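Local structure of putative ABC transporter amino acid-binding protein (Sinorhizobium meliloti, 2Q88) at residues E8-G13 against L49-V54; L80-E85 against E251-A256; S93-C98 against M246-E251. The protein binds the compatible solute ectoine in the cleft between its two lobes and probably hands it to an ABC transporter for osmoprotection. All blocks are in the same frame, centred on the assembly; numbering follows the deposited sequence.

Contact 1: E8-G13 against L49-V54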
loop_
_atom_site.group_PDB
_atom_site.type_symbol
_atom_site.label_atom_id
_atom_site.label_comp_id
_atom_site.label_asym_id
_atom_site.label_seq_id
_atom_site.Cartn_x
_atom_site.Cartn_y
_atom_site.Cartn_z
ATOM N N GLU A 8 17.553 11.264 17.131
ATOM C CA GLU A 8 16.989 12.501 16.587
ATOM C C GLU A 8 15.464 12.503 16.636
ATOM O O GLU A 8 14.848 13.507 16.998
ATOM C CB GLU A 8 17.455 12.703 15.146
ATOM C CG GLU A 8 18.957 12.893 14.998
ATOM C CD GLU A 8 19.355 13.318 13.597
ATOM O OE1 GLU A 8 18.945 12.650 12.621
ATOM O OE2 GLU A 8 20.083 14.327 13.472
ATOM N N LEU A 9 14.866 11.375 16.261
ATOM C CA LEU A 9 13.416 11.202 16.299
ATOM C C LEU A 9 12.873 11.182 17.723
ATOM O O LEU A 9 11.813 11.737 17.991
ATOM C CB LEU A 9 13.005 9.916 15.570
ATOM C CG LEU A 9 13.270 9.879 14.067
ATOM C CD1 LEU A 9 12.726 8.586 13.482
ATOM C CD2 LEU A 9 12.642 11.088 13.365
ATOM N N LYS A 10 13.603 10.539 18.629
ATOM C CA LYS A 10 13.209 10.504 20.032
ATOM C C LYS A 10 13.246 11.916 20.611
ATOM O O LYS A 10 12.332 12.316 21.335
ATOM C CB LYS A 10 14.111 9.562 20.831
ATOM C CG LYS A 10 13.970 8.090 20.456
ATOM C CD LYS A 10 15.032 7.239 21.157
ATOM C CE LYS A 10 14.688 6.965 22.622
ATOM N NZ LYS A 10 15.680 6.036 23.266
ATOM N N GLU A 11 14.281 12.676 20.260
ATOM C CA GLU A 11 14.437 14.040 20.787
ATOM C C GLU A 11 13.439 14.996 20.143
ATOM O O GLU A 11 12.988 15.946 20.772
ATOM C CB GLU A 11 15.874 14.545 20.621
ATOM C CG GLU A 11 16.943 13.712 21.336
ATOM C CD GLU A 11 16.768 13.604 22.855
ATOM O OE1 GLU A 11 17.380 12.685 23.450
ATOM O OE2 GLU A 11 16.034 14.425 23.466
ATOM N N GLN A 12 13.090 14.711 18.889
ATOM C CA GLN A 12 12.058 15.427 18.146
ATOM C C GLN A 12 10.678 15.237 18.767
ATOM O O GLN A 12 9.896 16.177 18.851
ATOM C CB GLN A 12 12.020 14.893 16.710
ATOM C CG GLN A 12 11.282 15.764 15.727
ATOM C CD GLN A 12 11.710 15.485 14.310
ATOM O OE1 GLN A 12 12.482 16.253 13.736
ATOM N NE2 GLN A 12 11.247 14.373 13.753
ATOM N N GLY A 13 10.376 14.001 19.154
ATOM C CA GLY A 13 9.075 13.645 19.700
ATOM C C GLY A 13 8.146 12.947 18.720
ATOM O O GLY A 13 7.059 12.510 19.107
ATOM N N LEU A 49 9.838 2.380 20.663
ATOM C CA LEU A 49 11.180 2.916 20.477
ATOM C C LEU A 49 11.382 4.259 21.186
ATOM O O LEU A 49 12.475 4.815 21.138
ATOM C CB LEU A 49 11.513 3.063 18.981
ATOM C CG LEU A 49 11.556 1.777 18.157
ATOM C CD1 LEU A 49 11.765 2.066 16.655
ATOM C CD2 LEU A 49 12.656 0.894 18.712
ATOM N N GLY A 50 10.335 4.777 21.825
ATOM C CA GLY A 50 10.428 6.043 22.556
ATOM C C GLY A 50 10.161 7.285 21.728
ATOM O O GLY A 50 10.555 8.396 22.120
ATOM N N VAL A 51 9.504 7.098 20.579
ATOM C CA VAL A 51 9.072 8.204 19.714
ATOM C C VAL A 51 7.568 8.329 19.902
ATOM O O VAL A 51 6.817 7.487 19.412
ATOM C CB VAL A 51 9.413 7.944 18.223
ATOM C CG1 VAL A 51 8.896 9.067 17.335
ATOM C CG2 VAL A 51 10.922 7.744 18.021
ATOM N N ALA A 52 7.147 9.387 20.598
ATOM C CA ALA A 52 5.792 9.523 21.162
ATOM C C ALA A 52 4.625 9.657 20.166
ATOM O O ALA A 52 3.475 9.354 20.509
ATOM C CB ALA A 52 5.760 10.693 22.150
ATOM N N ASP A 53 4.908 10.134 18.954
ATOM C CA ASP A 53 3.853 10.361 17.961
ATOM C C ASP A 53 4.347 10.089 16.551
ATOM O O ASP A 53 5.554 10.003 16.316
ATOM C CB ASP A 53 3.349 11.806 18.045
ATOM C CG ASP A 53 1.853 11.932 17.750
ATOM O OD1 ASP A 53 1.273 11.042 17.083
ATOM O OD2 ASP A 53 1.165 12.891 18.172
ATOM N N VAL A 54 3.398 9.941 15.627
ATOM C CA VAL A 54 3.688 9.944 14.195
ATOM C C VAL A 54 2.960 11.136 13.576
ATOM O O VAL A 54 1.879 11.516 14.035
ATOM C CB VAL A 54 3.325 8.600 13.479
ATOM C CG1 VAL A 54 4.282 7.482 13.902
ATOM C CG2 VAL A 54 1.863 8.178 13.732
HETATM O O HOH W 1 9.772 11.021 21.747
#
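Lys10 O and Gly50 O are tied together by one water, which donates to both carbonyls, at 2.9 Å from Lys10 O and 2.8 Å from Gly50 O. The same water accepts from Ala52 N in a longer bond. Three backbone atoms thus grip it, and it bridges the end of helix 5-12 to the turn after helix 37-48. The direct polar link is weaker: Asp53 N donates to Gly13 O at 3.2 Å, with a bent N-H...O angle of 126°. Gly13 and Gly50 both have positive phi, and each is the first residue after a helix. At Gly50 this makes a Schellman motif.

Lys10 brings CG, CD and CE past Leu49 O. Its CE comes to 3.4 Å from Leu49 O, and CD is almost as near.

Val51 supplies the apolar part. Its CG1 stands anti to the backbone N (chi1 177°) and faces Leu9 O and Gly13 C. The other branch, CG2, meets Leu9 CB at 3.9 Å and Lys10 CG at the same distance. Leu6 and Phe46 also touch Val51, so its side chain is buried between helices 5-12 and 37-48. An alanine here would lose both methyls and would probably open a gap where CG2 met Leu9 CB and Lys10 CG and where CG1 faced Leu9 O and Gly13 C.

Asp53 sends its carboxylate away from the contact, where OD1 forms a salt bridge with Arg43. Its backbone bonds to Ala15 of strand 14-19, which runs parallel to strand 53-58. The contact therefore sits where the first beta-alpha-beta crossover, strand 14-19 to helix 37-48 to strand 53-58, enters its second strand. The 2-1-3 order of the parallel sheet fits a lobe of the periplasmic-binding-protein fold, here of the type II family.

Contact 2: L80-E85 against E251-A256. With CD (cadmium ion), chain B; 4CS ((4S)-2-methyl-1,4,5,6-tetrahydropyrimidine-4-carboxylic acid), chain F.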
loop_
_atom_site.group_PDB
_atom_site.type_symbol
_atom_site.label_atom_id
_atom_site.label_comp_id
_atom_site.label_asym_id
_atom_site.label_seq_id
_atom_site.Cartn_x
_atom_site.Cartn_y
_atom_site.Cartn_z
ATOM N N LEU A 80 3.037 0.215 0.867
ATOM C CA LEU A 80 3.917 0.304 -0.310
ATOM C C LEU A 80 4.603 -1.041 -0.535
ATOM O O LEU A 80 5.638 -1.351 0.076
ATOM C CB LEU A 80 4.932 1.451 -0.169
ATOM C CG LEU A 80 5.731 1.800 -1.434
ATOM C CD1 LEU A 80 4.898 2.584 -2.448
ATOM C CD2 LEU A 80 6.991 2.558 -1.071
ATOM N N PHE A 81 4.000 -1.851 -1.401
ATOM C CA PHE A 81 4.375 -3.244 -1.564
ATOM C C PHE A 81 5.830 -3.412 -2.001
ATOM O O PHE A 81 6.332 -2.627 -2.814
ATOM C CB PHE A 81 3.467 -3.931 -2.590
ATOM C CG PHE A 81 2.007 -3.986 -2.201
ATOM C CD1 PHE A 81 1.611 -4.426 -0.935
ATOM C CD2 PHE A 81 1.017 -3.690 -3.150
ATOM C CE1 PHE A 81 0.245 -4.508 -0.601
ATOM C CE2 PHE A 81 -0.350 -3.767 -2.814
ATOM C CZ PHE A 81 -0.721 -4.177 -1.544
ATOM N N MET A 82 6.489 -4.439 -1.463
ATOM C CA MET A 82 7.885 -4.726 -1.788
ATOM C C MET A 82 8.023 -5.294 -3.180
ATOM O O MET A 82 7.276 -6.191 -3.566
ATOM C CB MET A 82 8.482 -5.724 -0.803
ATOM C CG MET A 82 8.461 -5.270 0.646
ATOM S SD MET A 82 9.573 -6.316 1.631
ATOM C CE MET A 82 8.873 -6.051 3.243
ATOM N N LYS A 83 9.006 -4.773 -3.909
ATOM C CA LYS A 83 9.355 -5.224 -5.248
ATOM C C LYS A 83 10.840 -4.978 -5.437
ATOM O O LYS A 83 11.377 -4.018 -4.887
ATOM C CB LYS A 83 8.614 -4.410 -6.311
ATOM C CG LYS A 83 7.116 -4.541 -6.316
ATOM C CD LYS A 83 6.494 -3.323 -6.976
ATOM C CE LYS A 83 6.666 -3.357 -8.474
ATOM N NZ LYS A 83 5.945 -2.215 -9.102
ATOM N N PRO A 84 11.502 -5.820 -6.224
ATOM C CA PRO A 84 12.938 -5.668 -6.483
ATOM C C PRO A 84 13.360 -4.205 -6.698
ATOM O O PRO A 84 14.225 -3.716 -5.978
ATOM C CB PRO A 84 13.141 -6.510 -7.737
ATOM C CG PRO A 84 12.157 -7.643 -7.553
ATOM C CD PRO A 84 10.933 -6.990 -6.924
ATOM N N GLU A 85 12.711 -3.508 -7.636
ATOM C CA GLU A 85 12.992 -2.088 -7.934
ATOM C C GLU A 85 12.877 -1.152 -6.745
ATOM O O GLU A 85 13.684 -0.238 -6.591
ATOM C CB GLU A 85 12.086 -1.559 -9.048
ATOM C CG GLU A 85 10.702 -2.191 -9.075
ATOM C CD GLU A 85 10.693 -3.459 -9.905
ATOM O OE1 GLU A 85 10.617 -4.557 -9.322
ATOM O OE2 GLU A 85 10.785 -3.353 -11.150
ATOM N N GLU A 251 13.793 -10.583 2.135
ATOM C CA GLU A 251 14.665 -11.048 1.050
ATOM C C GLU A 251 13.932 -11.878 -0.009
ATOM O O GLU A 251 14.214 -11.737 -1.197
ATOM C CB GLU A 251 15.904 -11.773 1.574
ATOM C CG GLU A 251 17.071 -11.697 0.588
ATOM C CD GLU A 251 18.138 -12.740 0.840
ATOM O OE1 GLU A 251 19.262 -12.594 0.298
ATOM O OE2 GLU A 251 17.864 -13.719 1.567
ATOM N N LYS A 252 12.973 -12.704 0.404
ATOM C CA LYS A 252 12.137 -13.465 -0.549
ATOM C C LYS A 252 11.241 -12.585 -1.432
ATOM O O LYS A 252 11.079 -12.848 -2.628
ATOM C CB LYS A 252 11.266 -14.479 0.184
ATOM C CG LYS A 252 11.991 -15.723 0.681
ATOM C CD LYS A 252 11.207 -16.340 1.836
ATOM C CE LYS A 252 11.466 -17.832 1.981
ATOM N NZ LYS A 252 10.573 -18.404 3.042
ATOM N N LEU A 253 10.634 -11.559 -0.837
ATOM C CA LEU A 253 9.760 -10.649 -1.576
ATOM C C LEU A 253 10.557 -9.720 -2.486
ATOM O O LEU A 253 10.043 -9.239 -3.488
ATOM C CB LEU A 253 8.905 -9.819 -0.616
ATOM C CG LEU A 253 7.984 -10.547 0.364
ATOM C CD1 LEU A 253 7.545 -9.589 1.446
ATOM C CD2 LEU A 253 6.792 -11.153 -0.343
ATOM N N CYS A 254 11.809 -9.469 -2.118
ATOM C CA CYS A 254 12.691 -8.567 -2.857
ATOM C C CYS A 254 13.566 -9.273 -3.893
ATOM O O CYS A 254 14.242 -8.613 -4.689
ATOM C CB CYS A 254 13.576 -7.786 -1.882
ATOM S SG CYS A 254 12.666 -6.585 -0.872
ATOM N N ALA A 255 13.547 -10.605 -3.887
ATOM C CA ALA A 255 14.417 -11.395 -4.763
ATOM C C ALA A 255 14.051 -11.261 -6.241
ATOM O O ALA A 255 12.889 -11.028 -6.583
ATOM C CB ALA A 255 14.406 -12.860 -4.342
ATOM N N ALA A 256 15.054 -11.395 -7.110
ATOM C CA ALA A 256 14.825 -11.481 -8.547
ATOM C C ALA A 256 14.071 -12.779 -8.826
ATOM O O ALA A 256 14.675 -13.846 -8.965
ATOM C CB ALA A 256 16.147 -11.440 -9.305
HETATM CD CD CD B . 20.211 -13.882 2.585
HETATM O O 4CS F . 1.908 0.371 -5.242
HETATM C C 4CS F . 1.489 -0.062 -4.168
HETATM O OXT 4CS F . 2.286 -0.375 -3.275
HETATM C CA 4CS F . -0.008 -0.240 -3.950
HETATM C CB 4CS F . -0.835 0.885 -4.540
HETATM C CAD 4CS F . -2.324 0.601 -4.317
HETATM N NAG 4CS F . -2.577 0.395 -2.867
HETATM C CAI 4CS F . -1.576 -0.097 -2.015
HETATM C CAA 4CS F . -1.855 -0.288 -0.514
HETATM N N 4CS F . -0.299 -0.391 -2.513
HETATM O O HOH W 2 19.261 -13.207 4.785
HETATM O O HOH W 3 20.160 -15.982 1.751
HETATM O O HOH W 4 20.536 -12.372 2.598
#
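Met82 and Leu253 join the loop that leads into helix 84-87 to the C-terminal helix 250-254, in the type II periplasmic-binding-protein fold of this solute receptor. Met82 points its CB at the other segment, where CB lies 4.1 Å from Leu253 CB. The first torsion sets CG anti to the carbonyl carbon (chi1 -59°), and the chain is extended from there. Met82 SD meets two groups: it is 3.9 Å from Leu253 CD1, and Met82 SD is 4.0 Å from Cys254 SG. The terminal CE stays beside Leu253 CD1. The Met82 and Leu253 side chains cross obliquely, with the leucine's CD1 branch doing the touching.

Cys254 SG is bonded to Cys87 SG of helix 84-87. Met82 touches Cys87 as well, so its side chain packs on both halves of the disulfide. This covalent link pins the end of the chain to the short helix.

Pro84, the first residue of that helix, meets the end of segment 251-256. Its CG rests 3.6 Å from Ala255 O and nearly as close to Cys254 O. These are carbon-to-oxygen contacts, and the segments are joined by van der Waals packing and the disulfide link nearby.

The same loop also reaches the ligand pocket. Phe81 N donates to ectoine OXT at 2.9 Å, with an N-H...O angle of 161°. The ligand is also hydrogen-bonded to Arg86 NH2, Thr134 N and Glu22 OE2. Tyr201 lies nearly parallel to the Phe81 ring. The ligand's amidine approaches that ring obliquely, its N atom 3.4 Å from Phe81 CE2.

Contact 3: S93-C98 against M246-E251. With CD (cadmium ion), chain B.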
loop_
_atom_site.group_PDB
_atom_site.type_symbol
_atom_site.label_atom_id
_atom_site.label_comp_id
_atom_site.label_asym_id
_atom_site.label_seq_id
_atom_site.Cartn_x
_atom_site.Cartn_y
_atom_site.Cartn_z
ATOM N N SER A 93 11.552 -2.758 6.157
ATOM C CA SER A 93 11.402 -3.662 7.276
ATOM C C SER A 93 11.006 -5.034 6.749
ATOM O O SER A 93 10.842 -5.222 5.554
ATOM C CB SER A 93 10.278 -3.170 8.188
ATOM O OG SER A 93 9.024 -3.382 7.558
ATOM N N GLN A 94 10.831 -5.986 7.659
ATOM C CA GLN A 94 10.244 -7.288 7.337
ATOM C C GLN A 94 8.752 -7.104 6.978
ATOM O O GLN A 94 8.210 -6.027 7.223
ATOM C CB GLN A 94 10.455 -8.239 8.525
ATOM C CG GLN A 94 11.930 -8.689 8.691
ATOM C CD GLN A 94 12.483 -9.433 7.475
ATOM O OE1 GLN A 94 11.767 -10.191 6.812
ATOM N NE2 GLN A 94 13.760 -9.220 7.188
ATOM N N PRO A 95 8.108 -8.103 6.369
ATOM C CA PRO A 95 6.747 -7.941 5.858
ATOM C C PRO A 95 5.709 -7.659 6.931
ATOM O O PRO A 95 5.823 -8.138 8.058
ATOM C CB PRO A 95 6.443 -9.280 5.178
ATOM C CG PRO A 95 7.740 -9.977 5.033
ATOM C CD PRO A 95 8.629 -9.458 6.118
ATOM N N ILE A 96 4.701 -6.873 6.563
ATOM C CA ILE A 96 3.640 -6.483 7.488
ATOM C C ILE A 96 2.255 -6.748 6.912
ATOM O O ILE A 96 1.510 -7.579 7.450
ATOM C CB ILE A 96 3.783 -4.983 7.901
ATOM C CG1 ILE A 96 5.121 -4.752 8.614
ATOM C CG2 ILE A 96 2.611 -4.572 8.805
ATOM C CD1 ILE A 96 5.477 -3.293 8.907
ATOM N N LEU A 97 1.904 -6.031 5.840
ATOM C CA LEU A 97 0.563 -6.108 5.232
ATOM C C LEU A 97 0.587 -6.771 3.861
ATOM O O LEU A 97 1.197 -6.260 2.919
ATOM C CB LEU A 97 -0.067 -4.725 5.101
ATOM C CG LEU A 97 -0.148 -3.840 6.354
ATOM C CD1 LEU A 97 -0.955 -2.597 6.021
ATOM C CD2 LEU A 97 -0.822 -4.586 7.499
ATOM N N CYS A 98 -0.094 -7.901 3.765
ATOM C CA CYS A 98 -0.135 -8.705 2.546
ATOM C C CYS A 98 -1.506 -8.615 1.896
ATOM O O CYS A 98 -2.513 -8.602 2.589
ATOM C CB CYS A 98 0.186 -10.162 2.885
ATOM S SG CYS A 98 1.852 -10.388 3.536
ATOM N N MET A 246 3.884 -13.418 8.277
ATOM C CA MET A 246 4.804 -14.281 9.022
ATOM C C MET A 246 5.294 -15.523 8.243
ATOM O O MET A 246 6.208 -16.218 8.693
ATOM C CB MET A 246 4.169 -14.669 10.361
ATOM C CG MET A 246 4.014 -13.465 11.304
ATOM S SD MET A 246 2.946 -13.741 12.724
ATOM C CE MET A 246 3.931 -14.934 13.638
ATOM N N SER A 247 4.700 -15.791 7.079
ATOM C CA SER A 247 5.136 -16.905 6.216
ATOM C C SER A 247 6.252 -16.510 5.243
ATOM O O SER A 247 6.764 -17.354 4.499
ATOM C CB SER A 247 3.956 -17.471 5.420
ATOM O OG SER A 247 3.024 -18.115 6.274
ATOM N N THR A 248 6.628 -15.232 5.234
ATOM C CA THR A 248 7.602 -14.758 4.242
ATOM C C THR A 248 8.639 -13.788 4.830
ATOM O O THR A 248 8.627 -13.514 6.032
ATOM C CB THR A 248 6.862 -14.201 2.970
ATOM O OG1 THR A 248 7.814 -13.901 1.940
ATOM C CG2 THR A 248 6.148 -12.858 3.249
ATOM N N THR A 249 9.566 -13.307 4.002
ATOM C CA THR A 249 10.624 -12.415 4.480
ATOM C C THR A 249 10.899 -11.325 3.468
ATOM O O THR A 249 10.523 -11.448 2.302
ATOM C CB THR A 249 11.950 -13.169 4.749
ATOM O OG1 THR A 249 12.430 -13.737 3.524
ATOM C CG2 THR A 249 11.759 -14.359 5.678
ATOM N N ARG A 250 11.590 -10.277 3.912
ATOM C CA ARG A 250 11.984 -9.191 3.027
ATOM C C ARG A 250 12.826 -9.708 1.861
ATOM O O ARG A 250 12.582 -9.339 0.723
ATOM C CB ARG A 250 12.729 -8.100 3.801
ATOM C CG ARG A 250 13.114 -6.874 2.971
ATOM C CD ARG A 250 14.152 -5.960 3.621
ATOM N NE ARG A 250 15.297 -6.694 4.190
ATOM C CZ ARG A 250 15.575 -6.755 5.495
ATOM N NH1 ARG A 250 14.801 -6.128 6.380
ATOM N NH2 ARG A 250 16.625 -7.449 5.915
ATOM N N GLU A 251 13.793 -10.583 2.135
ATOM C CA GLU A 251 14.665 -11.048 1.050
ATOM C C GLU A 251 13.932 -11.878 -0.009
ATOM O O GLU A 251 14.214 -11.737 -1.197
ATOM C CB GLU A 251 15.904 -11.773 1.574
ATOM C CG GLU A 251 17.071 -11.697 0.588
ATOM C CD GLU A 251 18.138 -12.740 0.840
ATOM O OE1 GLU A 251 19.262 -12.594 0.298
ATOM O OE2 GLU A 251 17.864 -13.719 1.567
HETATM CD CD CD B . 20.211 -13.882 2.585
HETATM O O HOH W 2 19.261 -13.207 4.785
HETATM O O HOH W 3 20.160 -15.982 1.751
HETATM O O HOH W 4 20.536 -12.372 2.598
#
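The guanidinium of Arg250 has Gln94 NE2 over one face, 3.2 Å above the plane and offset toward the rim; the amide plane is turned 58° to it. Ser93 C lies at the edge, near the guanidinium plane. NE2 and NH1 are both donors and do not bond; NH1 instead donates to Tyr92 O and has a long, weak ion pair with Asp219.

The other end of the amide makes the bond. Gln94 OE1 accepts from Arg250 N at 2.9 Å, with a straight N-H...O angle of 163°. The donor lies 35° out of the carbonyl plane. A bend at chi2 turns CD of Gln94 for this. Arg250 N belongs to the first turn of helix 250-254, and Thr249 is the N-cap, its OG1 weakly bonded to Lys252 N. The glutamine thus holds a helix-start N-H from outside the helix.

Segment 93-98 leads into strand 98-106, which is consistent with a hinge crossing between the lobes. Cys98 forms a disulfide with Cys202 of the antiparallel strand 201-202.

Pro95 packs its ring against the helix start: CG is 3.7 Å from Thr248 CG2, and CD lies beside Arg250 N. Ser93 O is buried with no polar partner in the model; the nearest Arg250 atom to it is CG, at 3.8 Å.

Contacts 2 and 3 are neighbours, with centres about 10 Å apart. Both use helix 250-254 and share Glu251, whose carboxylate binds a cadmium ion through both oxygens. They also touch directly: Met82 CE is 3.1 Å from Ser93 O, and Leu253 CD1 is 3.6 Å from Pro95 CG. Along the chain, both segments of contact 3 fall between those of contact 2, apart from the shared Glu251. Contact 2 reaches ectoine itself. In contact 3 the side chain of Pro95 is about 13 Å from the bound ectoine. Contact 1 stands apart: its centre is about 28 Å from that of contact 2 and 25 Å from that of contact 3.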